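Local coordinates for regulatory protein YycH-like domain-containing protein (PDB 5COZ), which is of unknown function but has a YycH-like regulatory domain and is probably exported as a lipoprotein, at residues 48-53 with 183-187; 134-140 with 196-202; 39-45 with 284-288; 60-66 with 313-319. The contacts are given in a common frame with arbitrary orientation. Residues are numbered along the deposited sequence.

Contact 1: 48-53 with 183-187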
# COMPACT_ATOMS: atom_id res chain seq x y z
N GLU A 48 12.04 -3.54 -8.20
CA GLU A 48 10.89 -3.35 -9.05
C GLU A 48 10.91 -1.89 -9.50
O GLU A 48 11.40 -1.02 -8.76
CB GLU A 48 9.59 -3.63 -8.28
CG GLU A 48 9.33 -5.10 -8.03
CD GLU A 48 7.92 -5.34 -7.50
OE1 GLU A 48 7.67 -4.99 -6.32
OE2 GLU A 48 7.06 -5.79 -8.29
N ILE A 49 10.38 -1.62 -10.69
CA ILE A 49 10.17 -0.28 -11.21
C ILE A 49 8.67 -0.16 -11.41
O ILE A 49 8.10 -0.95 -12.16
CB ILE A 49 10.94 -0.03 -12.53
CG1 ILE A 49 12.46 -0.34 -12.39
CG2 ILE A 49 10.68 1.39 -13.07
CD1 ILE A 49 13.22 0.59 -11.43
N ASN A 50 8.04 0.79 -10.72
CA ASN A 50 6.58 0.93 -10.81
C ASN A 50 6.16 2.28 -11.29
O ASN A 50 6.32 3.30 -10.58
CB ASN A 50 5.95 0.68 -9.44
CG ASN A 50 5.82 -0.77 -9.09
OD1 ASN A 50 5.43 -1.58 -9.94
ND2 ASN A 50 6.03 -1.10 -7.81
N ILE A 51 5.64 2.33 -12.54
CA ILE A 51 5.08 3.57 -13.08
C ILE A 51 3.56 3.39 -13.24
O ILE A 51 2.87 4.29 -13.73
CB ILE A 51 5.79 4.12 -14.35
CG1 ILE A 51 5.88 3.11 -15.50
CG2 ILE A 51 7.19 4.59 -13.93
CD1 ILE A 51 4.61 3.02 -16.36
N TRP A 52 3.04 2.21 -12.84
CA TRP A 52 1.60 1.96 -12.70
C TRP A 52 0.90 2.23 -14.03
O TRP A 52 1.38 1.74 -15.05
CB TRP A 52 1.06 2.80 -11.51
CG TRP A 52 1.88 2.59 -10.26
CD1 TRP A 52 2.86 3.41 -9.77
CD2 TRP A 52 1.80 1.47 -9.36
NE1 TRP A 52 3.38 2.88 -8.60
CE2 TRP A 52 2.76 1.68 -8.34
CE3 TRP A 52 1.06 0.27 -9.36
CZ2 TRP A 52 2.96 0.76 -7.30
CZ3 TRP A 52 1.25 -0.63 -8.31
CH2 TRP A 52 2.21 -0.40 -7.32
N ASP A 53 -0.20 3.00 -14.03
CA ASP A 53 -0.93 3.24 -15.27
C ASP A 53 -0.67 4.64 -15.83
O ASP A 53 -1.47 5.13 -16.64
CB ASP A 53 -2.43 3.00 -15.02
CG ASP A 53 -2.74 1.58 -14.56
OD1 ASP A 53 -1.98 0.66 -14.90
OD2 ASP A 53 -3.73 1.40 -13.85
N VAL A 183 -8.57 1.78 -9.09
CA VAL A 183 -7.29 1.29 -8.61
C VAL A 183 -6.36 1.05 -9.80
O VAL A 183 -6.83 0.85 -10.93
CB VAL A 183 -7.43 -0.01 -7.75
CG1 VAL A 183 -8.23 0.24 -6.47
CG2 VAL A 183 -8.03 -1.17 -8.56
N CYS A 184 -5.05 1.00 -9.53
CA CYS A 184 -4.11 0.62 -10.61
C CYS A 184 -4.39 -0.79 -11.11
O CYS A 184 -4.84 -1.66 -10.34
CB CYS A 184 -2.66 0.71 -10.13
SG CYS A 184 -2.19 2.35 -9.57
N GLU A 185 -4.02 -1.06 -12.37
CA GLU A 185 -4.14 -2.40 -12.91
C GLU A 185 -3.26 -3.38 -12.14
O GLU A 185 -3.69 -4.51 -11.90
CB GLU A 185 -3.79 -2.41 -14.40
CG GLU A 185 -4.76 -1.60 -15.23
CD GLU A 185 -4.62 -1.69 -16.74
OE1 GLU A 185 -3.95 -2.61 -17.25
OE2 GLU A 185 -5.24 -0.84 -17.43
N LYS A 186 -2.05 -2.95 -11.72
CA LYS A 186 -1.16 -3.81 -10.96
C LYS A 186 -1.59 -3.87 -9.49
O LYS A 186 -1.80 -2.85 -8.84
CB LYS A 186 0.30 -3.34 -11.06
CG LYS A 186 1.25 -4.18 -10.19
CD LYS A 186 2.69 -3.74 -10.32
CE LYS A 186 3.57 -4.54 -9.37
NZ LYS A 186 5.03 -4.34 -9.71
N ASN A 187 -1.73 -5.09 -8.99
CA ASN A 187 -1.97 -5.32 -7.57
C ASN A 187 -0.87 -6.27 -7.09
O ASN A 187 -0.08 -6.80 -7.89
CB ASN A 187 -3.38 -5.85 -7.31
CG ASN A 187 -3.76 -6.97 -8.20
OD1 ASN A 187 -3.18 -8.04 -8.11
ND2 ASN A 187 -4.69 -6.72 -9.13
O HOH W 1 5.11 -3.73 -6.55
O HOH W 2 -0.61 -0.63 -12.78
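This largely polar contact between two domains, with Trp-Cys packing at its middle, joins the end of strand 43-50 of the mixed sheet and the residues just after it to the loop between helix 165-178 and strand 188-192 of the antiparallel sheet. Lys186 reaches across with all four chi angles trans. Its NZ forms a salt bridge with Glu48 OE2 (2.9 Å) and donates to Asn50 OD1 (2.8 Å), so two residues on the same side of the strand share one ammonium group. Glu48 also pairs with Arg155, and Asn50 ND2 with Glu300. Beyond the strand, Trp52 CB packs 3.8 Å from Cys184 SG, and the same sulfur sits obliquely 4.7 Å from the centroid of the Trp52 five-membered ring, a sulfur-aromatic contact. The ring edge meets Lys186 O, while Trp52 NE1 bonds to Ser302. Asp53 holds the loop backbone through both carboxylate oxygens: OD2 accepts from Glu185 N at 2.9 Å, and OD1 receives a water (2.8 Å) that accepts from Lys186 N at 2.9 Å.

Contact 2: 134-140 with 196-202; sequences LAVSASK and NTLIFPE
At the apolar centre Leu198 (chi1 t, chi2 p) turns its CD1 back to Leu134 CB (3.9 Å) and Ala138 CB (4.4 Å); Ala138 CB also lies 4.1 Å from Phe200 CB. Leu134 to Ser137 form the last turn of helix 130-137, Ala138 leaves helical geometry (phi/psi -129/19°), and Ser139 is extended. The irregular loop 196-202 covers this C-terminal helix end and runs antiparallel to the departing chain, with CA distances of 5.1 Å for Ala138-Phe200, 4.3 Å for Ser139-Leu198 (a single beta bridge) and 5.1 Å for Lys140-Asn196. Around these side chains, Ala138 O accepts from both Ile199 N (3.0 Å) and Phe200 N (2.9 Å), while Lys140 N donates weakly to Thr197 O (2.9 Å). Asn196 (chi1 t) gives ND2 to Ala135 O at 3.0 Å; its OD1 accepts from Phe141 N. Ser139 OG (chi1 m) returns to Leu134 O at 2.7 Å and takes a water, 2.7 Å away, that also donates to Asn196 O at 2.8 Å. At the outer end Glu202 pairs with Lys133. The sodium ion lies about 8 Å from the Asn196 side chain. Backbone carbonyls at the helix end thus find donors in the loop.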
# COMPACT_ATOMS: atom_id res chain seq x y z
N LEU A 134 -8.51 -12.91 12.00
CA LEU A 134 -7.36 -13.60 12.56
C LEU A 134 -6.26 -13.85 11.52
O LEU A 134 -5.08 -13.72 11.85
CB LEU A 134 -7.76 -14.90 13.22
CG LEU A 134 -8.80 -14.79 14.37
CD1 LEU A 134 -8.91 -16.09 15.07
CD2 LEU A 134 -8.43 -13.71 15.41
N ALA A 135 -6.64 -14.15 10.27
CA ALA A 135 -5.62 -14.34 9.24
C ALA A 135 -4.81 -13.08 8.96
O ALA A 135 -3.58 -13.15 8.85
CB ALA A 135 -6.26 -14.81 7.94
N VAL A 136 -5.49 -11.93 8.84
CA VAL A 136 -4.77 -10.74 8.44
C VAL A 136 -4.24 -9.92 9.62
O VAL A 136 -3.24 -9.22 9.43
CB VAL A 136 -5.71 -9.88 7.52
CG1 VAL A 136 -5.01 -8.61 7.02
CG2 VAL A 136 -6.22 -10.71 6.35
N SER A 137 -4.81 -10.06 10.82
CA SER A 137 -4.36 -9.18 11.91
C SER A 137 -3.99 -9.89 13.23
O SER A 137 -3.58 -9.21 14.17
CB SER A 137 -5.41 -8.10 12.17
OG SER A 137 -6.63 -8.62 12.68
N ALA A 138 -4.03 -11.23 13.28
CA ALA A 138 -3.65 -11.95 14.50
C ALA A 138 -2.62 -13.04 14.20
O ALA A 138 -2.41 -13.95 15.01
CB ALA A 138 -4.87 -12.53 15.17
N SER A 139 -1.96 -12.93 13.04
CA SER A 139 -1.03 -13.95 12.60
C SER A 139 0.33 -13.33 12.23
O SER A 139 0.57 -12.16 12.55
CB SER A 139 -1.64 -14.71 11.42
OG SER A 139 -2.87 -15.31 11.82
N LYS A 140 1.22 -14.10 11.58
CA LYS A 140 2.56 -13.63 11.24
C LYS A 140 2.52 -12.50 10.19
O LYS A 140 3.40 -11.62 10.19
CB LYS A 140 3.41 -14.81 10.74
CG LYS A 140 4.92 -14.59 10.82
CD LYS A 140 5.67 -15.86 10.43
CE LYS A 140 7.16 -15.66 10.34
NZ LYS A 140 7.80 -15.62 11.69
N ASN A 196 1.77 -18.52 7.50
CA ASN A 196 1.11 -17.45 8.23
C ASN A 196 0.66 -17.98 9.61
O ASN A 196 -0.54 -18.21 9.83
CB ASN A 196 -0.09 -16.91 7.44
CG ASN A 196 -0.70 -15.71 8.11
OD1 ASN A 196 0.02 -14.84 8.63
ND2 ASN A 196 -2.02 -15.63 8.12
N THR A 197 1.63 -18.20 10.51
CA THR A 197 1.36 -18.77 11.83
C THR A 197 0.33 -17.97 12.59
O THR A 197 0.44 -16.73 12.66
CB THR A 197 2.66 -18.83 12.64
OG1 THR A 197 3.73 -19.27 11.79
CG2 THR A 197 2.54 -19.74 13.91
N LEU A 198 -0.69 -18.64 13.14
CA LEU A 198 -1.69 -17.98 13.96
C LEU A 198 -1.04 -17.70 15.33
O LEU A 198 -0.65 -18.64 16.03
CB LEU A 198 -2.97 -18.81 14.07
CG LEU A 198 -4.10 -18.23 14.95
CD1 LEU A 198 -4.61 -16.87 14.45
CD2 LEU A 198 -5.26 -19.18 15.00
N ILE A 199 -0.83 -16.42 15.65
CA ILE A 199 -0.13 -16.05 16.89
C ILE A 199 -1.12 -15.76 18.01
O ILE A 199 -0.85 -16.15 19.16
CB ILE A 199 0.83 -14.85 16.65
CG1 ILE A 199 1.85 -15.17 15.52
CG2 ILE A 199 1.59 -14.48 17.96
CD1 ILE A 199 2.69 -13.98 15.04
N PHE A 200 -2.25 -15.11 17.70
CA PHE A 200 -3.21 -14.76 18.74
C PHE A 200 -4.60 -15.37 18.49
O PHE A 200 -5.55 -14.64 18.20
CB PHE A 200 -3.28 -13.22 18.89
CG PHE A 200 -1.94 -12.58 19.21
CD1 PHE A 200 -1.39 -12.67 20.48
CD2 PHE A 200 -1.23 -11.90 18.23
CE1 PHE A 200 -0.14 -12.09 20.76
CE2 PHE A 200 0.01 -11.31 18.51
CZ PHE A 200 0.55 -11.42 19.78
N PRO A 201 -4.77 -16.70 18.70
CA PRO A 201 -6.12 -17.26 18.57
C PRO A 201 -7.03 -16.71 19.68
O PRO A 201 -6.52 -16.26 20.72
CB PRO A 201 -5.89 -18.78 18.72
CG PRO A 201 -4.65 -18.88 19.54
CD PRO A 201 -3.79 -17.73 19.11
N GLU A 202 -8.33 -16.67 19.45
CA GLU A 202 -9.26 -16.17 20.47
C GLU A 202 -9.84 -17.33 21.24
O GLU A 202 -10.14 -17.19 22.43
CB GLU A 202 -10.36 -15.32 19.84
CG GLU A 202 -9.84 -13.98 19.34
CD GLU A 202 -10.86 -13.08 18.68
OE1 GLU A 202 -12.06 -13.43 18.64
OE2 GLU A 202 -10.45 -11.99 18.23
O HOH W 3 -3.18 -17.77 10.72

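Contact 3: 39-45 with 284-288; sequences VNDKLNI and VDKLK
A beta hairpin tip packs on the C-terminal part of helix 276-288. The hairpin joins strands 34-40 and 43-50 through a type I turn from Asn40 to Leu43; Asn40 OD1 accepts from Lys42 N (2.9 Å), an Asx turn. Val39 and Asn40 both face Leu43 in a classic beta bulge, their N atoms lying 2.9 and 3.2 Å from Leu43 O. Segments 43-45 and 284-288 run nearly antiparallel, at 149°, with axes 10.3 Å apart at closest approach; the nearest CA pairs are Leu43-Lys288 (7.5 Å) and Val39-Val284 (8.2 Å). Leu43 (chi1 t, chi2 p) inserts CD2 between helical residues, 4.1 Å from Val284 CG1, 4.2 Å from Leu287 CB and 3.9 Å from Lys288 CG. Val39 CG1 (chi1 t) reaches Val284 CG1 and Lys288 CE, both at 3.9 Å, and Ile45 CD1 lies 4.2 Å from Val284 CG2. The direct contacts are van der Waals; a water joins Lys288 O (3.3 Å) to Asn40 ND2 (3.3 Å, weak). Tyr16 of helix 16-22 touches Val39, Ile45 and Val284, while Ile296 of strand 295-311, beside strand 43-50, touches Leu43 and Leu287, so the helix lies over the mixed sheet, roughly along residues 43-45.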
# COMPACT_ATOMS: atom_id res chain seq x y z
N VAL A 39 26.25 -1.99 -7.22
CA VAL A 39 26.89 -0.68 -7.31
C VAL A 39 28.30 -0.81 -6.73
O VAL A 39 29.28 -0.44 -7.38
CB VAL A 39 26.09 0.44 -6.63
CG1 VAL A 39 26.84 1.76 -6.68
CG2 VAL A 39 24.71 0.56 -7.28
N ASN A 40 28.41 -1.36 -5.51
CA ASN A 40 29.70 -1.63 -4.89
C ASN A 40 29.48 -2.77 -3.88
O ASN A 40 28.34 -3.26 -3.78
CB ASN A 40 30.34 -0.38 -4.29
CG ASN A 40 29.54 0.29 -3.20
OD1 ASN A 40 29.01 -0.36 -2.30
ND2 ASN A 40 29.50 1.60 -3.22
N ASP A 41 30.53 -3.17 -3.15
CA ASP A 41 30.37 -4.36 -2.29
C ASP A 41 29.46 -4.12 -1.06
O ASP A 41 29.23 -5.07 -0.31
CB ASP A 41 31.74 -4.92 -1.86
CG ASP A 41 32.63 -3.97 -1.09
OD1 ASP A 41 32.13 -2.93 -0.63
OD2 ASP A 41 33.83 -4.28 -0.95
N LYS A 42 28.91 -2.91 -0.89
CA LYS A 42 28.00 -2.66 0.23
C LYS A 42 26.67 -2.07 -0.26
O LYS A 42 25.83 -1.74 0.57
CB LYS A 42 28.65 -1.69 1.24
CG LYS A 42 29.89 -2.29 1.93
CD LYS A 42 30.34 -1.35 3.02
CE LYS A 42 31.65 -1.67 3.67
NZ LYS A 42 31.75 -1.10 5.03
N LEU A 43 26.45 -2.00 -1.59
CA LEU A 43 25.26 -1.40 -2.16
C LEU A 43 24.85 -2.13 -3.42
O LEU A 43 25.54 -2.11 -4.44
CB LEU A 43 25.55 0.09 -2.44
CG LEU A 43 24.43 0.97 -3.05
CD1 LEU A 43 23.15 0.91 -2.31
CD2 LEU A 43 24.88 2.43 -3.12
N ASN A 44 23.68 -2.75 -3.31
CA ASN A 44 23.09 -3.55 -4.36
C ASN A 44 21.73 -2.98 -4.79
O ASN A 44 21.04 -2.35 -3.98
CB ASN A 44 22.93 -4.95 -3.80
CG ASN A 44 22.37 -5.94 -4.74
OD1 ASN A 44 22.67 -5.94 -5.94
ND2 ASN A 44 21.56 -6.82 -4.20
N ILE A 45 21.35 -3.24 -6.02
CA ILE A 45 20.03 -2.86 -6.53
C ILE A 45 19.35 -4.14 -7.00
O ILE A 45 19.89 -4.83 -7.85
CB ILE A 45 20.13 -1.82 -7.67
CG1 ILE A 45 20.84 -0.52 -7.16
CG2 ILE A 45 18.72 -1.52 -8.23
CD1 ILE A 45 21.12 0.46 -8.24
N VAL A 284 21.56 6.80 -5.29
CA VAL A 284 22.79 6.03 -5.06
C VAL A 284 23.86 6.95 -4.46
O VAL A 284 24.59 6.53 -3.56
CB VAL A 284 23.24 5.35 -6.36
CG1 VAL A 284 24.73 4.99 -6.34
CG2 VAL A 284 22.38 4.14 -6.66
N ASP A 285 23.97 8.21 -4.95
CA ASP A 285 24.97 9.12 -4.41
C ASP A 285 24.70 9.35 -2.91
O ASP A 285 25.65 9.39 -2.12
CB ASP A 285 24.98 10.43 -5.19
CG ASP A 285 26.24 11.24 -5.03
OD1 ASP A 285 27.36 10.68 -5.25
OD2 ASP A 285 26.13 12.46 -4.76
N LYS A 286 23.41 9.45 -2.52
CA LYS A 286 23.04 9.64 -1.11
C LYS A 286 23.37 8.39 -0.30
O LYS A 286 24.00 8.48 0.76
CB LYS A 286 21.53 9.94 -1.01
CG LYS A 286 21.01 10.13 0.43
CD LYS A 286 20.22 8.92 0.96
CE LYS A 286 19.41 9.27 2.19
NZ LYS A 286 18.81 8.07 2.83
N LEU A 287 22.92 7.23 -0.77
CA LEU A 287 23.09 5.96 -0.05
C LEU A 287 24.54 5.60 0.14
O LEU A 287 24.87 5.03 1.17
CB LEU A 287 22.35 4.84 -0.77
CG LEU A 287 20.80 4.99 -0.80
CD1 LEU A 287 20.17 3.89 -1.65
CD2 LEU A 287 20.20 4.98 0.60
N LYS A 288 25.43 6.00 -0.78
CA LYS A 288 26.87 5.74 -0.62
C LYS A 288 27.41 6.39 0.63
O LYS A 288 28.38 5.87 1.19
CB LYS A 288 27.66 6.24 -1.84
CG LYS A 288 27.56 5.32 -3.05
CD LYS A 288 28.35 5.98 -4.21
CE LYS A 288 28.41 5.15 -5.46
NZ LYS A 288 29.21 5.83 -6.53
O HOH W 4 29.87 3.62 -0.66

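Contact 4: 60-66 with 313-319; sequences KSGKVKA and ETYDIKP
Backbone hydrogen bonds define an antiparallel strand pair, 60-66 with 314-319, whose axes approach to 4.5 Å at 148°. Gly62 and Ile317 form one hydrogen-bonded pair (Gly62 N to Ile317 O and Ile317 N to Gly62 O, each 2.9 Å; CA-CA 5.2 Å), and Val64 and Tyr315 the next (Val64 N to Tyr315 O and Tyr315 N to Val64 O, each 2.9 Å). Lys63-Asp316 and Lys65-Thr314 are the non-hydrogen-bonded pairs between and beyond, CA-CA 4.6 and 4.4 Å. Ala66 N to Glu313 O, 2.9 Å, closes the end, where Glu313 has positive phi (62°). Among apolar contacts, Val64 (chi1 m) sets CG1 3.7 Å from Ile317 CG2 and CG2 3.8 Å from Tyr315 CB, while Ala66 CB meets the Tyr315 ring edge at CE1, 3.9 Å. Charges occupy the other face: Lys63 NZ bridges to Asp316 OD1 (2.8 Å) and also to Asp310. Water there links Gly62 O with Asp316 OD1, 2.8 Å from each, and another lies 2.8 Å from Lys65 NZ and 3.1 Å from Thr314 OG1. Strand 58-66 is flanked on its far edge by strand 262-272, and strand 314-330 pairs with 295-311, whose Leu307 touches Val64 and Ile317.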
# COMPACT_ATOMS: atom_id res chain seq x y z
N LYS A 60 -0.10 15.96 -13.76
CA LYS A 60 -0.79 17.03 -13.07
C LYS A 60 -0.53 17.03 -11.58
O LYS A 60 -0.41 15.98 -10.98
CB LYS A 60 -2.32 16.84 -13.19
CG LYS A 60 -2.85 16.93 -14.60
CD LYS A 60 -4.33 16.48 -14.55
CE LYS A 60 -5.05 16.71 -15.85
NZ LYS A 60 -5.33 18.17 -16.04
N SER A 61 -0.47 18.23 -11.00
CA SER A 61 -0.61 18.45 -9.58
C SER A 61 -1.98 19.03 -9.38
O SER A 61 -2.56 19.60 -10.31
CB SER A 61 0.44 19.42 -9.06
OG SER A 61 1.71 18.79 -9.13
N GLY A 62 -2.50 18.91 -8.18
CA GLY A 62 -3.83 19.46 -7.97
C GLY A 62 -4.20 19.57 -6.51
O GLY A 62 -3.35 19.58 -5.62
N LYS A 63 -5.49 19.78 -6.31
CA LYS A 63 -6.11 19.81 -4.99
C LYS A 63 -7.12 18.70 -4.95
O LYS A 63 -7.83 18.48 -5.95
CB LYS A 63 -6.83 21.14 -4.73
CG LYS A 63 -5.98 22.40 -4.83
CD LYS A 63 -5.20 22.65 -3.58
CE LYS A 63 -4.64 24.06 -3.61
NZ LYS A 63 -3.67 24.22 -2.50
N VAL A 64 -7.20 18.01 -3.82
CA VAL A 64 -8.22 16.97 -3.59
C VAL A 64 -8.88 17.23 -2.27
O VAL A 64 -8.31 17.90 -1.40
CB VAL A 64 -7.62 15.52 -3.59
CG1 VAL A 64 -6.95 15.17 -4.91
CG2 VAL A 64 -6.65 15.33 -2.42
N LYS A 65 -10.07 16.67 -2.09
CA LYS A 65 -10.78 16.74 -0.82
C LYS A 65 -10.87 15.35 -0.27
O LYS A 65 -11.11 14.40 -1.00
CB LYS A 65 -12.20 17.30 -1.03
CG LYS A 65 -12.27 18.80 -1.10
CD LYS A 65 -13.73 19.27 -1.01
CE LYS A 65 -13.84 20.77 -0.91
NZ LYS A 65 -13.68 21.44 -2.23
N ALA A 66 -10.74 15.22 1.04
CA ALA A 66 -10.94 13.93 1.68
C ALA A 66 -12.36 13.45 1.46
O ALA A 66 -13.30 14.27 1.52
CB ALA A 66 -10.67 14.07 3.18
N GLU A 313 -9.94 20.11 5.12
CA GLU A 313 -10.01 18.73 4.57
C GLU A 313 -9.59 18.66 3.07
O GLU A 313 -9.83 17.64 2.42
CB GLU A 313 -11.38 18.04 4.77
CG GLU A 313 -12.16 18.37 6.05
CD GLU A 313 -11.44 18.30 7.38
OE1 GLU A 313 -10.76 17.29 7.65
OE2 GLU A 313 -11.60 19.26 8.18
N THR A 314 -8.94 19.73 2.56
CA THR A 314 -8.33 19.78 1.22
C THR A 314 -6.80 19.48 1.36
O THR A 314 -6.16 19.82 2.37
CB THR A 314 -8.61 21.15 0.53
OG1 THR A 314 -10.02 21.28 0.32
CG2 THR A 314 -7.90 21.31 -0.84
N TYR A 315 -6.25 18.84 0.34
CA TYR A 315 -4.85 18.48 0.29
C TYR A 315 -4.29 18.84 -1.04
O TYR A 315 -5.01 18.75 -2.04
CB TYR A 315 -4.70 16.94 0.45
CG TYR A 315 -5.25 16.36 1.73
CD1 TYR A 315 -6.62 16.21 1.92
CD2 TYR A 315 -4.40 15.94 2.75
CE1 TYR A 315 -7.13 15.69 3.10
CE2 TYR A 315 -4.90 15.40 3.93
CZ TYR A 315 -6.27 15.32 4.12
OH TYR A 315 -6.80 14.77 5.27
N ASP A 316 -3.00 19.19 -1.11
CA ASP A 316 -2.32 19.32 -2.39
C ASP A 316 -1.90 17.92 -2.79
O ASP A 316 -1.44 17.16 -1.92
CB ASP A 316 -1.08 20.21 -2.27
CG ASP A 316 -1.45 21.67 -2.18
OD1 ASP A 316 -1.84 22.24 -3.22
OD2 ASP A 316 -1.33 22.25 -1.08
N ILE A 317 -2.04 17.57 -4.05
CA ILE A 317 -1.64 16.25 -4.56
C ILE A 317 -0.53 16.48 -5.58
O ILE A 317 -0.74 17.25 -6.53
CB ILE A 317 -2.84 15.44 -5.11
CG1 ILE A 317 -2.40 14.05 -5.57
CG2 ILE A 317 -3.67 16.18 -6.20
CD1 ILE A 317 -3.56 13.08 -5.84
N LYS A 318 0.67 15.90 -5.33
CA LYS A 318 1.80 16.18 -6.22
C LYS A 318 2.54 14.89 -6.47
O LYS A 318 2.63 14.05 -5.56
CB LYS A 318 2.77 17.20 -5.56
CG LYS A 318 2.09 18.56 -5.31
CD LYS A 318 3.05 19.59 -4.71
CE LYS A 318 4.04 20.10 -5.76
NZ LYS A 318 5.07 21.00 -5.16
N PRO A 319 3.12 14.71 -7.66
CA PRO A 319 3.83 13.45 -7.92
C PRO A 319 5.19 13.42 -7.24
O PRO A 319 5.91 14.44 -7.18
CB PRO A 319 4.00 13.44 -9.45
CG PRO A 319 4.08 14.93 -9.82
CD PRO A 319 3.09 15.58 -8.87
O HOH W 5 -1.11 21.21 -5.69
O HOH W 6 -10.95 21.80 -2.56

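How the contacts relate
From the N terminus the chain meets 39-45, 48-53 and 60-66 in quick succession, the first two sharing strand 43-50 and the third on strand 58-66, the next in the chain, and each finds its partner much later. Contact 1 closes first, at 183-187, after the chain has entered the other sheet's domain and passed 134-140. Contact 2 then closes a shorter loop within that domain, crossing contact 1. Contact 3 closes on return to the first domain and encloses both; contact 4 closes last, crossing contacts 1 and 3 while contact 2 nests within it. Contacts 3 and 4 thus knit early and late parts of the mixed-sheet domain, and contact 1 joins the two domains.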